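Local coordinates for putative periplasmic or exported protein (Salmonella enterica subsp. enterica serovar Typhimurium, PDB 4GQZ) that probably binds copper in the bacterial periplasm, where it is thought to contribute to copper resistance, at residues V24-D28 / F64-F68; D28-R34 / S114-G118; L36-I42 / N80-S84. The contacts are given in a common frame with arbitrary orientation. Residue numbers count along the deposited sequence, not the author numbering.

Interaction 1 of 3, residues V24-D28 / F64-F68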
loop_
_atom_site.group_PDB
_atom_site.type_symbol
_atom_site.label_atom_id
_atom_site.label_comp_id
_atom_site.label_asym_id
_atom_site.label_seq_id
_atom_site.Cartn_x
_atom_site.Cartn_y
_atom_site.Cartn_z
ATOM N N VAL B 24 -5.471 -4.617 -6.713
ATOM C CA VAL B 24 -6.877 -4.549 -6.315
ATOM C C VAL B 24 -7.731 -3.917 -7.406
ATOM O O VAL B 24 -8.752 -4.512 -7.826
ATOM C CB VAL B 24 -7.028 -3.816 -4.970
ATOM C CG1 VAL B 24 -8.495 -3.552 -4.647
ATOM C CG2 VAL B 24 -6.375 -4.643 -3.866
ATOM N N ASP B 25 -7.314 -2.743 -7.897
ATOM C CA ASP B 25 -8.016 -2.086 -9.004
ATOM C C ASP B 25 -8.142 -3.001 -10.228
ATOM O O ASP B 25 -9.195 -3.067 -10.857
ATOM C CB ASP B 25 -7.288 -0.808 -9.442
ATOM C CG ASP B 25 -7.337 0.286 -8.400
ATOM O OD1 ASP B 25 -8.114 0.155 -7.434
ATOM O OD2 ASP B 25 -6.586 1.281 -8.550
ATOM N N THR B 26 -7.062 -3.690 -10.578
ATOM C CA THR B 26 -7.076 -4.528 -11.780
ATOM C C THR B 26 -8.105 -5.639 -11.630
ATOM O O THR B 26 -8.896 -5.921 -12.551
ATOM C CB THR B 26 -5.688 -5.164 -12.047
ATOM O OG1 THR B 26 -4.697 -4.127 -12.195
ATOM C CG2 THR B 26 -5.726 -6.021 -13.295
ATOM N N ILE B 27 -8.110 -6.268 -10.460
ATOM C CA ILE B 27 -9.001 -7.403 -10.244
ATOM C C ILE B 27 -10.455 -6.958 -10.172
ATOM O O ILE B 27 -11.330 -7.532 -10.839
ATOM C CB ILE B 27 -8.621 -8.184 -8.978
ATOM C CG1 ILE B 27 -7.216 -8.778 -9.113
ATOM C CG2 ILE B 27 -9.591 -9.328 -8.739
ATOM C CD1 ILE B 27 -6.806 -9.607 -7.904
ATOM N N ASP B 28 -10.730 -5.937 -9.373
ATOM C CA ASP B 28 -12.110 -5.459 -9.214
ATOM C C ASP B 28 -12.675 -4.976 -10.539
ATOM O O ASP B 28 -13.866 -5.127 -10.812
ATOM C CB ASP B 28 -12.149 -4.325 -8.190
ATOM C CG ASP B 28 -13.480 -4.250 -7.430
ATOM O OD1 ASP B 28 -14.380 -5.110 -7.626
ATOM O OD2 ASP B 28 -13.626 -3.322 -6.613
ATOM N N PHE B 64 -7.688 2.644 2.880
ATOM C CA PHE B 64 -8.735 1.638 3.006
ATOM C C PHE B 64 -9.501 1.549 1.676
ATOM O O PHE B 64 -9.841 2.573 1.059
ATOM C CB PHE B 64 -9.659 2.092 4.137
ATOM C CG PHE B 64 -10.763 1.128 4.480
ATOM C CD1 PHE B 64 -11.905 1.045 3.701
ATOM C CD2 PHE B 64 -10.682 0.358 5.627
ATOM C CE1 PHE B 64 -12.932 0.189 4.042
ATOM C CE2 PHE B 64 -11.708 -0.488 5.980
ATOM C CZ PHE B 64 -12.826 -0.581 5.188
ATOM N N TYR B 65 -9.773 0.330 1.226
ATOM C CA TYR B 65 -10.568 0.132 0.019
ATOM C C TYR B 65 -12.005 -0.198 0.354
ATOM O O TYR B 65 -12.297 -1.232 0.963
ATOM C CB TYR B 65 -10.002 -1.010 -0.805
ATOM C CG TYR B 65 -10.571 -1.147 -2.210
ATOM C CD1 TYR B 65 -10.257 -0.226 -3.195
ATOM C CD2 TYR B 65 -11.360 -2.242 -2.566
ATOM C CE1 TYR B 65 -10.732 -0.365 -4.495
ATOM C CE2 TYR B 65 -11.842 -2.392 -3.874
ATOM C CZ TYR B 65 -11.516 -1.440 -4.825
ATOM O OH TYR B 65 -11.974 -1.547 -6.117
ATOM N N LEU B 66 -12.904 0.681 -0.064
ATOM C CA LEU B 66 -14.322 0.412 0.028
ATOM C C LEU B 66 -14.900 0.174 -1.370
ATOM O O LEU B 66 -14.765 1.019 -2.264
ATOM C CB LEU B 66 -15.003 1.600 0.692
ATOM C CG LEU B 66 -16.520 1.505 0.815
ATOM C CD1 LEU B 66 -16.927 0.324 1.704
ATOM C CD2 LEU B 66 -17.060 2.837 1.336
ATOM N N SER B 67 -15.558 -0.966 -1.570
ATOM C CA SER B 67 -16.202 -1.225 -2.867
ATOM C C SER B 67 -17.713 -1.292 -2.670
ATOM O O SER B 67 -18.202 -2.030 -1.818
ATOM C CB SER B 67 -15.637 -2.506 -3.516
ATOM O OG SER B 67 -16.018 -2.624 -4.889
ATOM N N PHE B 68 -18.461 -0.493 -3.424
ATOM C CA PHE B 68 -19.900 -0.453 -3.220
ATOM C C PHE B 68 -20.679 -0.658 -4.517
ATOM O O PHE B 68 -20.176 -0.385 -5.619
ATOM C CB PHE B 68 -20.283 0.878 -2.551
ATOM C CG PHE B 68 -19.849 2.090 -3.320
ATOM C CD1 PHE B 68 -18.590 2.635 -3.129
ATOM C CD2 PHE B 68 -20.717 2.704 -4.213
ATOM C CE1 PHE B 68 -18.188 3.765 -3.830
ATOM C CE2 PHE B 68 -20.326 3.829 -4.918
ATOM C CZ PHE B 68 -19.050 4.361 -4.724
HETATM O O HOH W 1 -11.066 0.013 -8.252
#
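The last turn of helix 20-28 lies against one side of strand 63-68, a buried helix-on-sheet contact near the centre of the CueP chain. The two short segments run almost parallel, their axes 13° apart and 11.6 Å from each other at closest approach. V24 points its CA-to-CB bond toward the strand and sets CG1 over one face of the Y65 ring, 3.6 Å from its centroid and 10° off the ring normal, a CH-pi contact. One residue on, D25 starts out away from the strand, but its carboxylate bends back: OD1 accepts a hydrogen bond from W123 NE1 of strand 120-125 and another, 3.1 Å long, from water 1, which also donates to Y65 OH at 2.8 Å. The ring of W123 also meets that of Y65, the planes at about 50°. D28, whose N closes the helical turn onto V24 O at 2.9 Å, supplies the polar anchor. Its OD1 is taken by N117 and H81, while OD2 faces the strand and accepts two hydroxyls. S67 OG lies 3.0 Å from D28 OD2. Y65 OH donates to D28 OD2 over a very short 2.5 Å.

Interaction 2 of 3, residues D28-R34 / S114-G118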
loop_
_atom_site.group_PDB
_atom_site.type_symbol
_atom_site.label_atom_id
_atom_site.label_comp_id
_atom_site.label_asym_id
_atom_site.label_seq_id
_atom_site.Cartn_x
_atom_site.Cartn_y
_atom_site.Cartn_z
ATOM N N ASP B 28 -10.730 -5.937 -9.373
ATOM C CA ASP B 28 -12.110 -5.459 -9.214
ATOM C C ASP B 28 -12.675 -4.976 -10.539
ATOM O O ASP B 28 -13.866 -5.127 -10.812
ATOM C CB ASP B 28 -12.149 -4.325 -8.190
ATOM C CG ASP B 28 -13.480 -4.250 -7.430
ATOM O OD1 ASP B 28 -14.380 -5.110 -7.626
ATOM O OD2 ASP B 28 -13.626 -3.322 -6.613
ATOM N N GLN B 29 -11.818 -4.407 -11.380
ATOM C CA GLN B 29 -12.301 -3.778 -12.596
ATOM C C GLN B 29 -12.222 -4.700 -13.802
ATOM O O GLN B 29 -12.497 -4.261 -14.917
ATOM C CB GLN B 29 -11.534 -2.482 -12.872
ATOM C CG GLN B 29 -11.749 -1.387 -11.826
ATOM C CD GLN B 29 -10.842 -0.194 -12.048
ATOM O OE1 GLN B 29 -10.487 0.111 -13.184
ATOM N NE2 GLN B 29 -10.457 0.486 -10.967
ATOM N N THR B 30 -11.860 -5.965 -13.589
ATOM C CA THR B 30 -11.702 -6.875 -14.726
ATOM C C THR B 30 -13.045 -7.018 -15.456
ATOM O O THR B 30 -14.084 -7.250 -14.832
ATOM C CB THR B 30 -11.080 -8.251 -14.342
ATOM O OG1 THR B 30 -10.893 -9.049 -15.523
ATOM C CG2 THR B 30 -11.980 -9.011 -13.411
ATOM N N PRO B 31 -13.033 -6.820 -16.780
ATOM C CA PRO B 31 -14.275 -6.877 -17.558
ATOM C C PRO B 31 -14.628 -8.302 -17.965
ATOM O O PRO B 31 -14.780 -8.577 -19.157
ATOM C CB PRO B 31 -13.926 -6.068 -18.805
ATOM C CG PRO B 31 -12.467 -6.347 -19.007
ATOM C CD PRO B 31 -11.880 -6.424 -17.610
ATOM N N GLN B 32 -14.741 -9.193 -16.992
ATOM C CA GLN B 32 -15.216 -10.550 -17.240
ATOM C C GLN B 32 -16.407 -10.813 -16.341
ATOM O O GLN B 32 -16.536 -10.205 -15.274
ATOM C CB GLN B 32 -14.149 -11.580 -16.883
ATOM C CG GLN B 32 -12.851 -11.496 -17.649
ATOM C CD GLN B 32 -11.783 -12.321 -16.970
ATOM O OE1 GLN B 32 -12.079 -13.077 -16.044
ATOM N NE2 GLN B 32 -10.537 -12.174 -17.408
ATOM N N SER B 33 -17.270 -11.733 -16.761
ATOM C CA SER B 33 -18.345 -12.189 -15.894
ATOM C C SER B 33 -17.725 -12.937 -14.725
ATOM O O SER B 33 -16.605 -13.448 -14.820
ATOM C CB SER B 33 -19.320 -13.084 -16.665
ATOM O OG SER B 33 -18.741 -13.529 -17.881
ATOM N N ARG B 34 -18.432 -12.975 -13.606
ATOM C CA ARG B 34 -17.951 -13.726 -12.458
ATOM C C ARG B 34 -18.547 -15.141 -12.529
ATOM O O ARG B 34 -19.636 -15.332 -13.080
ATOM C CB ARG B 34 -18.330 -13.015 -11.152
ATOM C CG ARG B 34 -17.893 -11.531 -11.063
ATOM C CD ARG B 34 -16.444 -11.364 -11.495
ATOM N NE ARG B 34 -15.728 -10.230 -10.888
ATOM C CZ ARG B 34 -15.285 -9.175 -11.567
ATOM N NH1 ARG B 34 -15.505 -9.083 -12.874
ATOM N NH2 ARG B 34 -14.603 -8.217 -10.941
ATOM N N SER B 114 -19.412 2.554 -12.796
ATOM C CA SER B 114 -19.378 1.222 -12.176
ATOM C C SER B 114 -18.695 0.243 -13.115
ATOM O O SER B 114 -18.699 0.440 -14.331
ATOM C CB SER B 114 -20.784 0.725 -11.831
ATOM O OG SER B 114 -21.593 0.640 -12.997
ATOM N N TYR B 115 -18.099 -0.807 -12.562
ATOM C CA TYR B 115 -17.361 -1.773 -13.383
ATOM C C TYR B 115 -18.300 -2.851 -13.910
ATOM O O TYR B 115 -19.513 -2.811 -13.657
ATOM C CB TYR B 115 -16.226 -2.423 -12.583
ATOM C CG TYR B 115 -15.496 -1.453 -11.678
ATOM C CD1 TYR B 115 -15.214 -0.162 -12.100
ATOM C CD2 TYR B 115 -15.119 -1.824 -10.392
ATOM C CE1 TYR B 115 -14.569 0.740 -11.271
ATOM C CE2 TYR B 115 -14.470 -0.928 -9.550
ATOM C CZ TYR B 115 -14.198 0.353 -10.001
ATOM O OH TYR B 115 -13.548 1.263 -9.183
ATOM N N ARG B 116 -17.724 -3.808 -14.633
ATOM C CA ARG B 116 -18.448 -4.940 -15.204
ATOM C C ARG B 116 -19.169 -5.718 -14.102
ATOM O O ARG B 116 -20.249 -6.276 -14.325
ATOM C CB ARG B 116 -17.461 -5.842 -15.962
ATOM C CG ARG B 116 -18.034 -7.185 -16.446
ATOM C CD ARG B 116 -19.227 -6.969 -17.355
ATOM N NE ARG B 116 -20.241 -8.000 -17.131
ATOM C CZ ARG B 116 -20.201 -9.206 -17.684
ATOM N NH1 ARG B 116 -19.195 -9.524 -18.497
ATOM N NH2 ARG B 116 -21.161 -10.095 -17.424
ATOM N N ASN B 117 -18.580 -5.729 -12.905
ATOM C CA ASN B 117 -19.175 -6.435 -11.779
ATOM C C ASN B 117 -20.204 -5.607 -10.999
ATOM O O ASN B 117 -20.694 -6.048 -9.963
ATOM C CB ASN B 117 -18.094 -6.999 -10.844
ATOM C CG ASN B 117 -17.338 -5.907 -10.065
ATOM O OD1 ASN B 117 -17.516 -4.721 -10.312
ATOM N ND2 ASN B 117 -16.486 -6.322 -9.129
ATOM N N GLY B 118 -20.516 -4.410 -11.489
ATOM C CA GLY B 118 -21.507 -3.560 -10.844
ATOM C C GLY B 118 -21.022 -2.771 -9.637
ATOM O O GLY B 118 -21.812 -2.066 -8.983
HETATM O O HOH W 2 -15.675 -5.624 -12.929
HETATM O O HOH W 1 -11.066 0.013 -8.252
HETATM O O HOH W 3 -14.907 -3.271 -15.589
HETATM O O HOH W 4 -17.731 -7.549 -20.419
HETATM O O HOH W 5 -16.757 -9.336 -8.072
#
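The polar links between these two loops run mostly through water, with one direct hydrogen bond, from N117 ND2 to D28 OD1 at 2.9 Å; D28 OD2 is taken by Y65 OH and S67 OG of strand 63-68. Water 2 donates to D28 O and T30 O, at 2.8 and 3.0 Å, and accepts from N117 N at 2.9 Å; water 3 bridges Q29 O and R116 N at 2.7 and 3.0 Å. Q29 CG sits over one face of the Y115 ring, 3.4 Å from its centroid, a CH-pi contact, while the tyrosine hydroxyl is bonded to G121. The 114-118 loop, between strands 111-113 and 120-125, holds a type I beta turn, Y115 to G118, closed by G118 N to Y115 O at 2.9 Å; the 28-34 loop leaves helix 20-28 and bends in an inverse gamma turn centred on P31. R34 folds back inside that loop, NH1 donating to T30 O at 3.0 Å and Q32 O at 2.8 Å, and N117 CB packs over its guanidinium. S33 CA and Q32 O lie over one face of the R116 guanidinium.

Interaction 3 of 3, residues L36-I42 / N80-S84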
loop_
_atom_site.group_PDB
_atom_site.type_symbol
_atom_site.label_atom_id
_atom_site.label_comp_id
_atom_site.label_asym_id
_atom_site.label_seq_id
_atom_site.Cartn_x
_atom_site.Cartn_y
_atom_site.Cartn_z
ATOM N N LEU B 36 -14.279 -15.312 -11.559
ATOM C CA LEU B 36 -12.953 -15.267 -12.169
ATOM C C LEU B 36 -12.299 -16.637 -11.999
ATOM O O LEU B 36 -12.808 -17.460 -11.239
ATOM C CB LEU B 36 -12.124 -14.189 -11.469
ATOM C CG LEU B 36 -11.970 -12.828 -12.143
ATOM C CD1 LEU B 36 -13.217 -12.394 -12.869
ATOM C CD2 LEU B 36 -11.547 -11.783 -11.122
ATOM N N PRO B 37 -11.173 -16.896 -12.706
ATOM C CA PRO B 37 -10.491 -18.192 -12.575
ATOM C C PRO B 37 -9.885 -18.461 -11.198
ATOM O O PRO B 37 -9.707 -19.621 -10.837
ATOM C CB PRO B 37 -9.386 -18.113 -13.634
ATOM C CG PRO B 37 -9.914 -17.179 -14.655
ATOM C CD PRO B 37 -10.677 -16.140 -13.873
ATOM N N TYR B 38 -9.567 -17.409 -10.445
ATOM C CA TYR B 38 -9.024 -17.550 -9.093
ATOM C C TYR B 38 -9.956 -16.766 -8.179
ATOM O O TYR B 38 -10.767 -15.972 -8.661
ATOM C CB TYR B 38 -7.602 -16.965 -9.015
ATOM C CG TYR B 38 -7.552 -15.541 -9.506
ATOM C CD1 TYR B 38 -7.464 -15.265 -10.859
ATOM C CD2 TYR B 38 -7.623 -14.472 -8.619
ATOM C CE1 TYR B 38 -7.455 -13.977 -11.328
ATOM C CE2 TYR B 38 -7.609 -13.173 -9.076
ATOM C CZ TYR B 38 -7.527 -12.932 -10.435
ATOM O OH TYR B 38 -7.513 -11.645 -10.919
ATOM N N SER B 39 -9.854 -16.991 -6.870
ATOM C CA SER B 39 -10.653 -16.226 -5.919
ATOM C C SER B 39 -9.860 -15.050 -5.328
ATOM O O SER B 39 -8.644 -15.132 -5.131
ATOM C CB SER B 39 -11.174 -17.120 -4.800
ATOM O OG SER B 39 -10.172 -17.345 -3.830
ATOM N N ALA B 40 -10.564 -13.955 -5.061
ATOM C CA ALA B 40 -9.961 -12.768 -4.480
ATOM C C ALA B 40 -11.002 -12.039 -3.650
ATOM O O ALA B 40 -12.091 -11.696 -4.144
ATOM C CB ALA B 40 -9.431 -11.853 -5.580
ATOM N N SER B 41 -10.675 -11.806 -2.387
ATOM C CA SER B 41 -11.533 -11.014 -1.536
ATOM C C SER B 41 -10.662 -10.012 -0.793
ATOM O O SER B 41 -9.439 -10.192 -0.689
ATOM C CB SER B 41 -12.300 -11.912 -0.570
ATOM O OG SER B 41 -11.403 -12.711 0.165
ATOM N N ILE B 42 -11.275 -8.960 -0.267
ATOM C CA ILE B 42 -10.491 -7.918 0.371
ATOM C C ILE B 42 -11.068 -7.526 1.721
ATOM O O ILE B 42 -12.282 -7.412 1.872
ATOM C CB ILE B 42 -10.324 -6.693 -0.573
ATOM C CG1 ILE B 42 -9.398 -5.637 0.042
ATOM C CG2 ILE B 42 -11.672 -6.113 -0.993
ATOM C CD1 ILE B 42 -8.970 -4.564 -0.948
ATOM N N ASN B 80 -17.053 -8.532 3.645
ATOM C CA ASN B 80 -15.827 -8.324 2.885
ATOM C C ASN B 80 -16.080 -8.555 1.396
ATOM O O ASN B 80 -16.631 -9.578 1.005
ATOM C CB ASN B 80 -14.699 -9.210 3.421
ATOM C CG ASN B 80 -14.116 -8.669 4.713
ATOM O OD1 ASN B 80 -14.088 -7.450 4.927
ATOM N ND2 ASN B 80 -13.670 -9.558 5.587
ATOM N N HIS B 81 -15.680 -7.595 0.575
ATOM C CA HIS B 81 -15.972 -7.644 -0.857
ATOM C C HIS B 81 -15.265 -8.787 -1.574
ATOM O O HIS B 81 -14.066 -8.976 -1.419
ATOM C CB HIS B 81 -15.588 -6.316 -1.518
ATOM C CG HIS B 81 -15.841 -6.280 -2.993
ATOM N ND1 HIS B 81 -17.036 -6.668 -3.554
ATOM C CD2 HIS B 81 -15.054 -5.882 -4.023
ATOM C CE1 HIS B 81 -16.977 -6.518 -4.867
ATOM N NE2 HIS B 81 -15.783 -6.042 -5.176
ATOM N N SER B 82 -16.016 -9.534 -2.373
ATOM C CA SER B 82 -15.427 -10.547 -3.239
ATOM C C SER B 82 -15.123 -9.928 -4.598
ATOM O O SER B 82 -16.040 -9.603 -5.354
ATOM C CB SER B 82 -16.389 -11.721 -3.419
ATOM O OG SER B 82 -15.854 -12.644 -4.351
ATOM N N LEU B 83 -13.840 -9.772 -4.916
ATOM C CA LEU B 83 -13.440 -9.134 -6.163
ATOM C C LEU B 83 -13.635 -10.081 -7.343
ATOM O O LEU B 83 -13.637 -9.657 -8.503
ATOM C CB LEU B 83 -11.971 -8.708 -6.078
ATOM C CG LEU B 83 -11.594 -7.772 -4.930
ATOM C CD1 LEU B 83 -10.153 -7.984 -4.548
ATOM C CD2 LEU B 83 -11.787 -6.337 -5.326
ATOM N N SER B 84 -13.815 -11.363 -7.039
ATOM C CA SER B 84 -13.805 -12.392 -8.063
ATOM C C SER B 84 -15.143 -13.093 -8.257
ATOM O O SER B 84 -15.345 -13.749 -9.280
ATOM C CB SER B 84 -12.785 -13.449 -7.690
ATOM O OG SER B 84 -13.146 -14.019 -6.448
#
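The short, weakly bonded strand 81-82 lies at one edge of the antiparallel four-stranded sheet, beside strand 39-42, and the pairing gives way to a turn-like stretch at L83 and S84. S41 and S82 form an antiparallel non-hydrogen-bonded pair with CA atoms 4.3 Å apart, and S41 CA makes a CA-H...O contact with H81 O at 3.3 Å. The same H81 O accepts the amide of I42, with I42 N 3.0 Å away. I42 O is hydrogen-bonded to T153 OG1, which also bonds H81 N, so this side chain links both strands. Toward the other end the backbone of A40 is fully engaged: A40 O accepts L83 N at 2.7 Å and, weakly, S84 N at 3.4 Å, while A40 N donates to S84 OG at 2.9 Å. Here a serine side chain serves as the acceptor where a strand partner would offer a carbonyl. S39 and S41 pair through their backbones with S50 and K48 of strand 46-50, on the other edge of strand 39-42. L83 CD1 rests 4.1 Å from A40 CB and 4.2 Å from I42 CB, while CD2 meets D28 of helix 20-28; the leucine also touches I27, and its own carbonyl accepts R34 NH2. H81, on the same sheet face as I42, gives NE2 to D28 OD1, and its ring meets that of F119, the planes about 45° apart. Beyond the bend before the strand, L36 N donates to S84 O at 3.0 Å.

D28 ties the three contacts together: it belongs to interactions 1 and 2, and its OD1 meets H81 NE2 of interaction 3 at 3.0 Å. Interaction 1 is the core contact, a helix end against a central strand, with little buried area but two hydroxyl-to-carboxylate hydrogen bonds, one very short. Interaction 2, at the surface, joins loops through waters, one N117-D28 hydrogen bond and packing on the Y115 ring and the R116 side chain; water 1 also belongs to interaction 1. Interaction 3 is partly buried and depends mainly on backbone bonds at a sheet edge. R34 NH2 lies 3.0 Å from L83 O, a probable hydrogen bond from the loop of interaction 2 to interaction 3, which is nested within the chain span that interaction 2 closes.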